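Local coordinates for uncharacterized protein VP1736 (Vibrio parahaemolyticus, PDB 3LXQ) that is of unknown function but contains a sulfatase-family domain and belongs to the wider alkaline phosphatase clan, at residues 52-55 / 56-60; 115-119 / 120-124; 187-190 / 191-195; 432-435 / 436-440. One frame throughout, in Å; residues are numbered along the deposited sequence.

In the fold
All four contacts are local, between residues a few places apart in the chain. Contacts 1 and 4 lie on two helices that pack together, 50-61 and 422-441, with centres about 12 Å apart. There Met53 CE lies 3.7 Å from Lys437 CB, and Leu54 CD1 is 3.9 Å from Phe434 CE1. Contacts 2 and 3 both belong to the sulfatase-like part of the chain. They lie on opposite sides of the chain's centre, with their own centres about 31 Å apart. Contact 2 joins a helix to a strand of the large mixed beta-sheet; contact 3 is a crossover helix between two of its strands. Nearest atoms of contacts 3 and 4 are about 8 Å apart, without touching.

Contact 1 (52-55 / 56-60); sequences KMLD and LVRAS
Arg58 folds back along helix 50-61 over Leu54 and reaches Asp55. Its CB and CG both lie close to the carbonyl oxygen of the preceding turn, with Arg58 CG 3.4 Å from Leu54 O. The chain then bends at chi3 (-76°), which turns the guanidinium back over the Leu54 side chain. Arg58 NE is still 3.8 Å from Leu54 O, and that oxygen stands over one face of the guanidinium, toward its rim. Arg58 CZ sits 3.9 Å from Leu54 CB. At the tip the two nitrogens part. NH1 passes near Leu54 CG and bonds to the carbonyl oxygen of Pro72. Arg58 NH2 is 3.6 Å from Leu54 CB. It also forms a salt bridge, with Arg58 NH2 3.1 Å from Asp55 OD1. This N-H...O angle is 152°. The carboxylate oxygen lies somewhat out of the guanidinium plane, and the two flat groups are turned 54° apart. The guanidinium therefore has a polar partner at each of its two end nitrogens.

Met53, a selenomethionine, and Val57 make an apolar pair. They run side by side, with Met53 SE 3.9 Å from Val57 CG2.

Lys52 lays its aliphatic part alongside Leu56, CG near CD1, and carries its amine to Asp426. Backbone bonds from residue i+4 to i link the turns. The whole is an amphipathic alpha helix with an i to i+3 salt bridge along its polar side.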
loop_
_atom_site.group_PDB
_atom_site.type_symbol
_atom_site.label_atom_id
_atom_site.label_comp_id
_atom_site.label_asym_id
_atom_site.label_seq_id
_atom_site.Cartn_x
_atom_site.Cartn_y
_atom_site.Cartn_z
ATOM N N LYS A 52 -6.077 15.524 -22.966
ATOM C CA LYS A 52 -6.262 14.121 -23.336
ATOM C C LYS A 52 -5.845 13.170 -22.190
ATOM O O LYS A 52 -6.582 12.247 -21.836
ATOM C CB LYS A 52 -5.502 13.786 -24.631
ATOM C CG LYS A 52 -5.627 12.323 -25.052
ATOM C CD LYS A 52 -4.942 12.021 -26.362
ATOM C CE LYS A 52 -4.943 10.516 -26.608
ATOM N NZ LYS A 52 -4.258 10.149 -27.879
HETATM N N MSE A 53 -4.678 13.433 -21.608
HETATM C CA MSE A 53 -4.145 12.648 -20.503
HETATM C C MSE A 53 -5.069 12.653 -19.269
HETATM O O MSE A 53 -5.479 11.578 -18.787
HETATM C CB MSE A 53 -2.716 13.129 -20.176
HETATM C CG MSE A 53 -1.944 12.271 -19.189
HETATM SE SE MSE A 53 -2.257 12.854 -17.344
HETATM C CE MSE A 53 -1.034 14.368 -17.336
ATOM N N LEU A 54 -5.413 13.843 -18.776
ATOM C CA LEU A 54 -6.303 13.961 -17.625
ATOM C C LEU A 54 -7.657 13.293 -17.847
ATOM O O LEU A 54 -8.209 12.682 -16.928
ATOM C CB LEU A 54 -6.532 15.424 -17.233
ATOM C CG LEU A 54 -5.677 16.089 -16.151
ATOM C CD1 LEU A 54 -4.879 15.067 -15.337
ATOM C CD2 LEU A 54 -4.759 17.136 -16.747
ATOM N N ASP A 55 -8.198 13.425 -19.056
ATOM C CA ASP A 55 -9.495 12.837 -19.356
ATOM C C ASP A 55 -9.442 11.328 -19.243
ATOM O O ASP A 55 -10.329 10.721 -18.639
ATOM C CB ASP A 55 -10.006 13.278 -20.739
ATOM C CG ASP A 55 -10.445 14.725 -20.762
ATOM O OD1 ASP A 55 -10.565 15.336 -19.675
ATOM O OD2 ASP A 55 -10.668 15.255 -21.868
ATOM N N LEU A 56 -8.384 10.729 -19.783
ATOM C CA LEU A 56 -8.242 9.288 -19.746
ATOM C C LEU A 56 -7.963 8.799 -18.329
ATOM O O LEU A 56 -8.401 7.709 -17.965
ATOM C CB LEU A 56 -7.162 8.808 -20.720
ATOM C CG LEU A 56 -7.501 8.979 -22.205
ATOM C CD1 LEU A 56 -6.257 8.751 -23.051
ATOM C CD2 LEU A 56 -8.646 8.046 -22.639
ATOM N N VAL A 57 -7.246 9.608 -17.542
ATOM C CA VAL A 57 -6.960 9.289 -16.135
ATOM C C VAL A 57 -8.260 9.327 -15.319
ATOM O O VAL A 57 -8.608 8.352 -14.640
ATOM C CB VAL A 57 -5.837 10.216 -15.551
ATOM C CG1 VAL A 57 -5.730 10.105 -14.039
ATOM C CG2 VAL A 57 -4.481 9.889 -16.193
ATOM N N ARG A 58 -8.992 10.432 -15.421
ATOM C CA ARG A 58 -10.267 10.568 -14.719
ATOM C C ARG A 58 -11.288 9.493 -15.114
ATOM O O ARG A 58 -11.876 8.849 -14.248
ATOM C CB ARG A 58 -10.857 11.960 -14.939
ATOM C CG ARG A 58 -10.156 13.058 -14.139
ATOM C CD ARG A 58 -10.952 14.358 -14.216
ATOM N NE ARG A 58 -10.789 15.027 -15.504
ATOM C CZ ARG A 58 -10.024 16.095 -15.710
ATOM N NH1 ARG A 58 -9.344 16.648 -14.713
ATOM N NH2 ARG A 58 -9.937 16.608 -16.925
ATOM N N ALA A 59 -11.489 9.295 -16.414
ATOM C CA ALA A 59 -12.400 8.253 -16.886
ATOM C C ALA A 59 -11.988 6.847 -16.413
ATOM O O ALA A 59 -12.809 6.111 -15.850
ATOM C CB ALA A 59 -12.559 8.305 -18.407
ATOM N N SER A 60 -10.729 6.477 -16.618
ATOM C CA SER A 60 -10.272 5.165 -16.194
ATOM C C SER A 60 -10.259 4.987 -14.663
ATOM O O SER A 60 -10.305 3.862 -14.191
ATOM C CB SER A 60 -8.904 4.815 -16.787
ATOM O OG SER A 60 -7.908 5.705 -16.312
#

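Contact 2 (115-119 / 120-124); sequences ELMQE and GWQFT
Met117, a selenomethionine, meets Gln122 across the turn that takes helix 111-118 into strand 121-127, a helix-to-strand connection in the mixed alpha/beta sulfatase fold. The two side chains cross at about a right angle. The methyl end of Met117 does most of the touching, with Met117 CE 3.5 Å from Gln122 CB. Met117 SE lies 3.8 Å from Gln122 CG. Bends at chi2 (-97°) and chi3 (68°) bring this end round to the strand. Gln122 is extended beyond CG. Gln122 OE1 lies 3.7 Å from Met117 O and near Met117 CB.

Backbone geometry sets this meeting up. Gly120 N gives a hydrogen bond to Met117 O at 3.4 Å, a weak bond spanning the helix end. Gly120 is already extended, so the chain leaves the helix at this residue and runs into the strand.

The second shell fixes both sides. Met117 also rests on Leu326 and Ser103. Gly120 and Gln122 are held by backbone bonds to Arg335, and Gln122 by another to Asp337. Glu119 sends its carboxylate to Lys290 in a salt bridge. The CB atoms of Trp121 and Phe123 point away from helix 111-118. Their rings touch helix 346-353, Trp121 on Thr349 and Leu353, Phe123 on Met346. Trp121 NE1 bonds to Asp337 OD2, and Phe123 CZ stands 3.4 Å above the Trp121 ring plane, toward its rim.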
loop_
_atom_site.group_PDB
_atom_site.type_symbol
_atom_site.label_atom_id
_atom_site.label_comp_id
_atom_site.label_asym_id
_atom_site.label_seq_id
_atom_site.Cartn_x
_atom_site.Cartn_y
_atom_site.Cartn_z
ATOM N N GLU A 115 -4.684 -17.997 8.303
ATOM C CA GLU A 115 -5.834 -18.213 9.167
ATOM C C GLU A 115 -6.667 -16.941 9.270
ATOM O O GLU A 115 -7.886 -16.986 9.133
ATOM C CB GLU A 115 -5.364 -18.654 10.554
ATOM C CG GLU A 115 -6.465 -19.185 11.448
ATOM C CD GLU A 115 -6.949 -20.557 11.016
ATOM O OE1 GLU A 115 -7.398 -20.701 9.855
ATOM O OE2 GLU A 115 -6.889 -21.491 11.847
ATOM N N LEU A 116 -5.993 -15.813 9.500
ATOM C CA LEU A 116 -6.639 -14.500 9.578
ATOM C C LEU A 116 -7.304 -14.076 8.257
ATOM O O LEU A 116 -8.255 -13.279 8.246
ATOM C CB LEU A 116 -5.619 -13.447 10.006
ATOM C CG LEU A 116 -5.073 -13.554 11.429
ATOM C CD1 LEU A 116 -3.710 -12.890 11.528
ATOM C CD2 LEU A 116 -6.056 -12.949 12.431
HETATM N N MSE A 117 -6.791 -14.617 7.153
HETATM C CA MSE A 117 -7.320 -14.363 5.810
HETATM C C MSE A 117 -8.751 -14.850 5.672
HETATM O O MSE A 117 -9.574 -14.185 5.052
HETATM C CB MSE A 117 -6.458 -15.050 4.752
HETATM C CG MSE A 117 -5.073 -14.461 4.577
HETATM SE SE MSE A 117 -4.960 -13.208 3.097
HETATM C CE MSE A 117 -6.041 -11.784 3.759
ATOM N N GLN A 118 -9.028 -16.020 6.245
ATOM C CA GLN A 118 -10.363 -16.596 6.233
ATOM C C GLN A 118 -11.311 -15.731 7.058
ATOM O O GLN A 118 -12.518 -15.715 6.815
ATOM C CB GLN A 118 -10.356 -18.031 6.788
ATOM C CG GLN A 118 -9.266 -18.975 6.242
ATOM C CD GLN A 118 -9.085 -18.915 4.724
ATOM O OE1 GLN A 118 -10.047 -18.748 3.966
ATOM N NE2 GLN A 118 -7.836 -19.057 4.276
ATOM N N GLU A 119 -10.754 -15.003 8.021
ATOM C CA GLU A 119 -11.554 -14.214 8.951
ATOM C C GLU A 119 -11.938 -12.831 8.426
ATOM O O GLU A 119 -12.640 -12.092 9.112
ATOM C CB GLU A 119 -10.844 -14.109 10.309
ATOM C CG GLU A 119 -10.776 -15.441 11.061
ATOM C CD GLU A 119 -9.802 -15.434 12.226
ATOM O OE1 GLU A 119 -9.124 -16.462 12.434
ATOM O OE2 GLU A 119 -9.718 -14.410 12.936
ATOM N N GLY A 120 -11.504 -12.480 7.211
ATOM C CA GLY A 120 -11.813 -11.150 6.683
ATOM C C GLY A 120 -11.881 -10.936 5.179
ATOM O O GLY A 120 -12.088 -11.871 4.394
ATOM N N TRP A 121 -11.706 -9.678 4.793
ATOM C CA TRP A 121 -11.721 -9.253 3.395
ATOM C C TRP A 121 -10.318 -9.427 2.781
ATOM O O TRP A 121 -9.418 -8.609 2.989
ATOM C CB TRP A 121 -12.227 -7.811 3.328
ATOM C CG TRP A 121 -12.486 -7.240 1.943
ATOM C CD1 TRP A 121 -12.369 -7.879 0.736
ATOM C CD2 TRP A 121 -12.950 -5.917 1.649
ATOM N NE1 TRP A 121 -12.711 -7.026 -0.286
ATOM C CE2 TRP A 121 -13.075 -5.819 0.247
ATOM C CE3 TRP A 121 -13.260 -4.803 2.435
ATOM C CZ2 TRP A 121 -13.480 -4.650 -0.385
ATOM C CZ3 TRP A 121 -13.681 -3.643 1.804
ATOM C CH2 TRP A 121 -13.782 -3.575 0.407
ATOM N N GLN A 122 -10.157 -10.522 2.050
ATOM C CA GLN A 122 -8.878 -10.964 1.501
ATOM C C GLN A 122 -8.851 -10.569 0.042
ATOM O O GLN A 122 -9.832 -10.794 -0.676
ATOM C CB GLN A 122 -8.764 -12.487 1.658
ATOM C CG GLN A 122 -7.843 -13.206 0.679
ATOM C CD GLN A 122 -7.967 -14.727 0.758
ATOM O OE1 GLN A 122 -8.713 -15.262 1.583
ATOM N NE2 GLN A 122 -7.232 -15.431 -0.102
ATOM N N PHE A 123 -7.756 -9.950 -0.401
ATOM C CA PHE A 123 -7.644 -9.547 -1.813
ATOM C C PHE A 123 -6.671 -10.485 -2.496
ATOM O O PHE A 123 -5.505 -10.546 -2.111
ATOM C CB PHE A 123 -7.146 -8.101 -1.937
ATOM C CG PHE A 123 -8.081 -7.067 -1.365
ATOM C CD1 PHE A 123 -8.098 -6.803 0.000
ATOM C CD2 PHE A 123 -8.920 -6.343 -2.192
ATOM C CE1 PHE A 123 -8.953 -5.824 0.526
ATOM C CE2 PHE A 123 -9.785 -5.368 -1.677
ATOM C CZ PHE A 123 -9.797 -5.108 -0.323
ATOM N N THR A 124 -7.134 -11.224 -3.497
ATOM C CA THR A 124 -6.298 -12.266 -4.106
ATOM C C THR A 124 -5.613 -11.767 -5.358
ATOM O O THR A 124 -4.759 -12.459 -5.920
ATOM C CB THR A 124 -7.087 -13.551 -4.445
ATOM O OG1 THR A 124 -7.997 -13.289 -5.527
ATOM C CG2 THR A 124 -7.851 -14.052 -3.226
#

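Contact 3 (187-190 / 191-195); sequences DNMK and TFFFG
Phe193 starts with CG beside its own backbone N (chi1 -71°), which lays its ring back against Met189 of the preceding turn. There Phe193 CE2 is 3.8 Å from Met189 CB. Phe193 CG also comes to 3.3 Å from Met189 O. Phe193 N bonds to Met189 O at 2.7 Å. This oxygen is thus bonded by the backbone N, with Phe193 CG close beside it. The chi1 of Met189 (-65°) carries its selenium end away from this pair.

Asn188 stands at the N-cap position. Its backbone is left-handed, with phi 65°, and Asn188 O receives Phe192 N at 3.1 Å. Its side chain makes no capping bond. Lys190 O takes Phe194 N at 2.9 Å, and Phe194 CB packs 3.2 Å from Lys190 O. Lys190 NZ goes to Glu203 in a salt bridge.

Helix 189-195 is the connection in a beta-alpha-beta unit between the parallel strands 175-180 and 200-202. Met189 rests on Phe178 and Tyr180 of the first strand, Phe193 and Phe194 on Ile201 of the second, while helix 133-141 meets Met189 and Phe193 through Ile137.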
loop_
_atom_site.group_PDB
_atom_site.type_symbol
_atom_site.label_atom_id
_atom_site.label_comp_id
_atom_site.label_asym_id
_atom_site.label_seq_id
_atom_site.Cartn_x
_atom_site.Cartn_y
_atom_site.Cartn_z
ATOM N N ASP A 187 15.265 6.345 4.935
ATOM C CA ASP A 187 14.458 6.597 3.727
ATOM C C ASP A 187 13.656 7.908 3.792
ATOM O O ASP A 187 12.620 8.044 3.132
ATOM C CB ASP A 187 13.496 5.431 3.451
ATOM C CG ASP A 187 14.107 4.336 2.584
ATOM O OD1 ASP A 187 15.152 4.558 1.925
ATOM O OD2 ASP A 187 13.519 3.235 2.556
ATOM N N ASN A 188 14.112 8.860 4.602
ATOM C CA ASN A 188 13.470 10.179 4.687
ATOM C C ASN A 188 12.027 10.152 5.255
ATOM O O ASN A 188 11.278 11.124 5.129
ATOM C CB ASN A 188 13.506 10.846 3.298
ATOM C CG ASN A 188 13.291 12.340 3.356
ATOM O OD1 ASN A 188 12.540 12.896 2.555
ATOM N ND2 ASN A 188 13.935 13.000 4.315
HETATM N N MSE A 189 11.645 9.045 5.887
HETATM C CA MSE A 189 10.262 8.864 6.338
HETATM C C MSE A 189 9.824 9.915 7.356
HETATM O O MSE A 189 8.816 10.594 7.146
HETATM C CB MSE A 189 10.041 7.458 6.883
HETATM C CG MSE A 189 10.196 6.384 5.826
HETATM SE SE MSE A 189 9.981 4.592 6.550
HETATM C CE MSE A 189 11.319 4.682 7.991
ATOM N N LYS A 190 10.595 10.070 8.433
ATOM C CA LYS A 190 10.237 10.992 9.513
ATOM C C LYS A 190 9.941 12.396 8.999
ATOM O O LYS A 190 8.979 13.022 9.423
ATOM C CB LYS A 190 11.343 11.066 10.573
ATOM C CG LYS A 190 10.878 11.696 11.875
ATOM C CD LYS A 190 11.943 12.527 12.522
ATOM C CE LYS A 190 12.249 12.006 13.907
ATOM N NZ LYS A 190 13.003 10.718 13.804
ATOM N N THR A 191 10.792 12.880 8.100
ATOM C CA THR A 191 10.661 14.215 7.528
ATOM C C THR A 191 9.412 14.320 6.659
ATOM O O THR A 191 8.644 15.269 6.777
ATOM C CB THR A 191 11.937 14.614 6.735
ATOM O OG1 THR A 191 13.056 14.631 7.631
ATOM C CG2 THR A 191 11.800 15.998 6.098
ATOM N N PHE A 192 9.199 13.335 5.796
ATOM C CA PHE A 192 7.976 13.304 5.004
ATOM C C PHE A 192 6.722 13.187 5.869
ATOM O O PHE A 192 5.707 13.804 5.559
ATOM C CB PHE A 192 8.007 12.166 3.996
ATOM C CG PHE A 192 6.768 12.076 3.140
ATOM C CD1 PHE A 192 6.584 12.937 2.063
ATOM C CD2 PHE A 192 5.794 11.113 3.399
ATOM C CE1 PHE A 192 5.458 12.836 1.250
ATOM C CE2 PHE A 192 4.667 11.007 2.579
ATOM C CZ PHE A 192 4.496 11.876 1.508
ATOM N N PHE A 193 6.781 12.379 6.924
ATOM C CA PHE A 193 5.589 12.133 7.727
ATOM C C PHE A 193 5.264 13.372 8.561
ATOM O O PHE A 193 4.116 13.808 8.587
ATOM C CB PHE A 193 5.736 10.887 8.615
ATOM C CG PHE A 193 5.722 9.565 7.865
ATOM C CD1 PHE A 193 5.043 9.416 6.655
ATOM C CD2 PHE A 193 6.348 8.453 8.412
ATOM C CE1 PHE A 193 5.019 8.184 5.986
ATOM C CE2 PHE A 193 6.325 7.232 7.761
ATOM C CZ PHE A 193 5.652 7.097 6.542
ATOM N N PHE A 194 6.284 13.945 9.204
ATOM C CA PHE A 194 6.150 15.171 10.014
ATOM C C PHE A 194 5.714 16.387 9.206
ATOM O O PHE A 194 4.944 17.215 9.694
ATOM C CB PHE A 194 7.465 15.498 10.750
ATOM C CG PHE A 194 7.506 15.039 12.184
ATOM C CD1 PHE A 194 6.466 14.291 12.733
ATOM C CD2 PHE A 194 8.612 15.337 12.980
ATOM C CE1 PHE A 194 6.508 13.863 14.058
ATOM C CE2 PHE A 194 8.676 14.914 14.316
ATOM C CZ PHE A 194 7.619 14.176 14.860
ATOM N N GLY A 195 6.226 16.503 7.985
ATOM C CA GLY A 195 5.828 17.579 7.084
ATOM C C GLY A 195 4.426 17.408 6.507
ATOM O O GLY A 195 3.855 18.363 5.961
#

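Contact 4 (432-435 / 436-440); sequences ALFA and SKAYQ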
loop_
_atom_site.group_PDB
_atom_site.type_symbol
_atom_site.label_atom_id
_atom_site.label_comp_id
_atom_site.label_asym_id
_atom_site.label_seq_id
_atom_site.Cartn_x
_atom_site.Cartn_y
_atom_site.Cartn_z
ATOM N N ALA A 432 0.529 6.161 -16.916
ATOM C CA ALA A 432 1.987 6.198 -16.769
ATOM C C ALA A 432 2.522 7.612 -16.531
ATOM O O ALA A 432 3.507 7.796 -15.820
ATOM C CB ALA A 432 2.661 5.607 -18.011
ATOM N N LEU A 433 1.883 8.597 -17.155
ATOM C CA LEU A 433 2.349 9.983 -17.136
ATOM C C LEU A 433 1.842 10.803 -15.962
ATOM O O LEU A 433 2.412 11.859 -15.648
ATOM C CB LEU A 433 1.914 10.689 -18.418
ATOM C CG LEU A 433 2.517 10.232 -19.737
ATOM C CD1 LEU A 433 1.788 10.900 -20.895
ATOM C CD2 LEU A 433 4.008 10.547 -19.782
ATOM N N PHE A 434 0.761 10.348 -15.336
ATOM C CA PHE A 434 0.010 11.223 -14.432
ATOM C C PHE A 434 0.824 11.721 -13.234
ATOM O O PHE A 434 0.917 12.930 -13.015
ATOM C CB PHE A 434 -1.313 10.579 -13.974
ATOM C CG PHE A 434 -2.017 11.362 -12.903
ATOM C CD1 PHE A 434 -2.600 12.587 -13.194
ATOM C CD2 PHE A 434 -2.073 10.888 -11.600
ATOM C CE1 PHE A 434 -3.238 13.321 -12.213
ATOM C CE2 PHE A 434 -2.707 11.620 -10.606
ATOM C CZ PHE A 434 -3.295 12.846 -10.915
ATOM N N ALA A 435 1.408 10.799 -12.472
ATOM C CA ALA A 435 2.142 11.158 -11.264
ATOM C C ALA A 435 3.284 12.119 -11.567
ATOM O O ALA A 435 3.479 13.105 -10.842
ATOM C CB ALA A 435 2.658 9.932 -10.551
ATOM N N SER A 436 4.015 11.841 -12.643
ATOM C CA SER A 436 5.109 12.695 -13.096
ATOM C C SER A 436 4.630 14.130 -13.387
ATOM O O SER A 436 5.269 15.096 -12.978
ATOM C CB SER A 436 5.775 12.074 -14.316
ATOM O OG SER A 436 6.830 12.878 -14.791
ATOM N N LYS A 437 3.478 14.263 -14.042
ATOM C CA LYS A 437 2.926 15.581 -14.334
ATOM C C LYS A 437 2.285 16.240 -13.110
ATOM O O LYS A 437 2.381 17.461 -12.935
ATOM C CB LYS A 437 1.946 15.511 -15.510
ATOM C CG LYS A 437 2.610 15.454 -16.886
ATOM C CD LYS A 437 2.746 16.864 -17.468
ATOM C CE LYS A 437 3.463 16.873 -18.807
ATOM N NZ LYS A 437 4.955 16.959 -18.672
ATOM N N ALA A 438 1.624 15.444 -12.272
ATOM C CA ALA A 438 0.932 15.974 -11.085
ATOM C C ALA A 438 1.938 16.540 -10.097
ATOM O O ALA A 438 1.681 17.564 -9.442
ATOM C CB ALA A 438 0.078 14.890 -10.419
ATOM N N TYR A 439 3.079 15.855 -10.003
ATOM C CA TYR A 439 4.197 16.291 -9.179
ATOM C C TYR A 439 4.756 17.622 -9.681
ATOM O O TYR A 439 4.847 18.582 -8.917
ATOM C CB TYR A 439 5.297 15.217 -9.122
ATOM C CG TYR A 439 6.509 15.666 -8.338
ATOM C CD1 TYR A 439 7.675 16.067 -8.983
ATOM C CD2 TYR A 439 6.471 15.730 -6.946
ATOM C CE1 TYR A 439 8.779 16.506 -8.258
ATOM C CE2 TYR A 439 7.560 16.170 -6.216
ATOM C CZ TYR A 439 8.710 16.550 -6.874
ATOM O OH TYR A 439 9.788 16.979 -6.142
ATOM N N GLN A 440 5.116 17.670 -10.965
ATOM C CA GLN A 440 5.588 18.899 -11.611
ATOM C C GLN A 440 4.673 20.100 -11.400
ATOM O O GLN A 440 5.152 21.216 -11.221
ATOM C CB GLN A 440 5.741 18.699 -13.119
ATOM C CG GLN A 440 6.872 17.792 -13.530
ATOM C CD GLN A 440 7.003 17.686 -15.043
ATOM O OE1 GLN A 440 6.839 18.675 -15.771
ATOM N NE2 GLN A 440 7.309 16.482 -15.525
HETATM O O HOH W 1 4.190 9.149 -13.616
#
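Phe434 and Ala438 form the tight part of this helical stretch. The methyl of Ala438 lies over one face of the Phe434 ring in a CH-pi contact. Ala438 CB is 4.2 Å from the Phe434 ring centroid and 19° off the normal, slightly toward the rim. Phe434 CZ is its nearest ring atom, at 4.0 Å from Ala438 CB. With CG anti to the backbone N (chi1 172°), the ring runs out beside the next turn and can receive this methyl. The same two residues are also joined through the backbone, Ala438 N to Phe434 O at 2.7 Å. Tyr439 N bonds to Ala435 O, and Lys437 N to Leu433 O.

The other side is looser and hydrated. Ala432 O and Ser436 N would be the preceding pair in the i to i+4 series, but they stand 5.2 Å apart. A water bridges them. It accepts from Ser436 N at 2.9 Å and lies 2.7 Å from Ala432 O, within hydrogen-bonding distance. This is one widened step in an otherwise continuous helix.

Polar ends leave the helix in several directions. Ser436 OG meets the backbone N of Ala41, and Lys437 reaches Glu42. Tyr439 OH bonds with the backbone N of Lys157, and its ring makes a cation-pi contact with the same residue. Helix 422-441 packs on helix 50-61 through Phe434 and Lys437 and on helix 41-45 through Ala432 and Leu433.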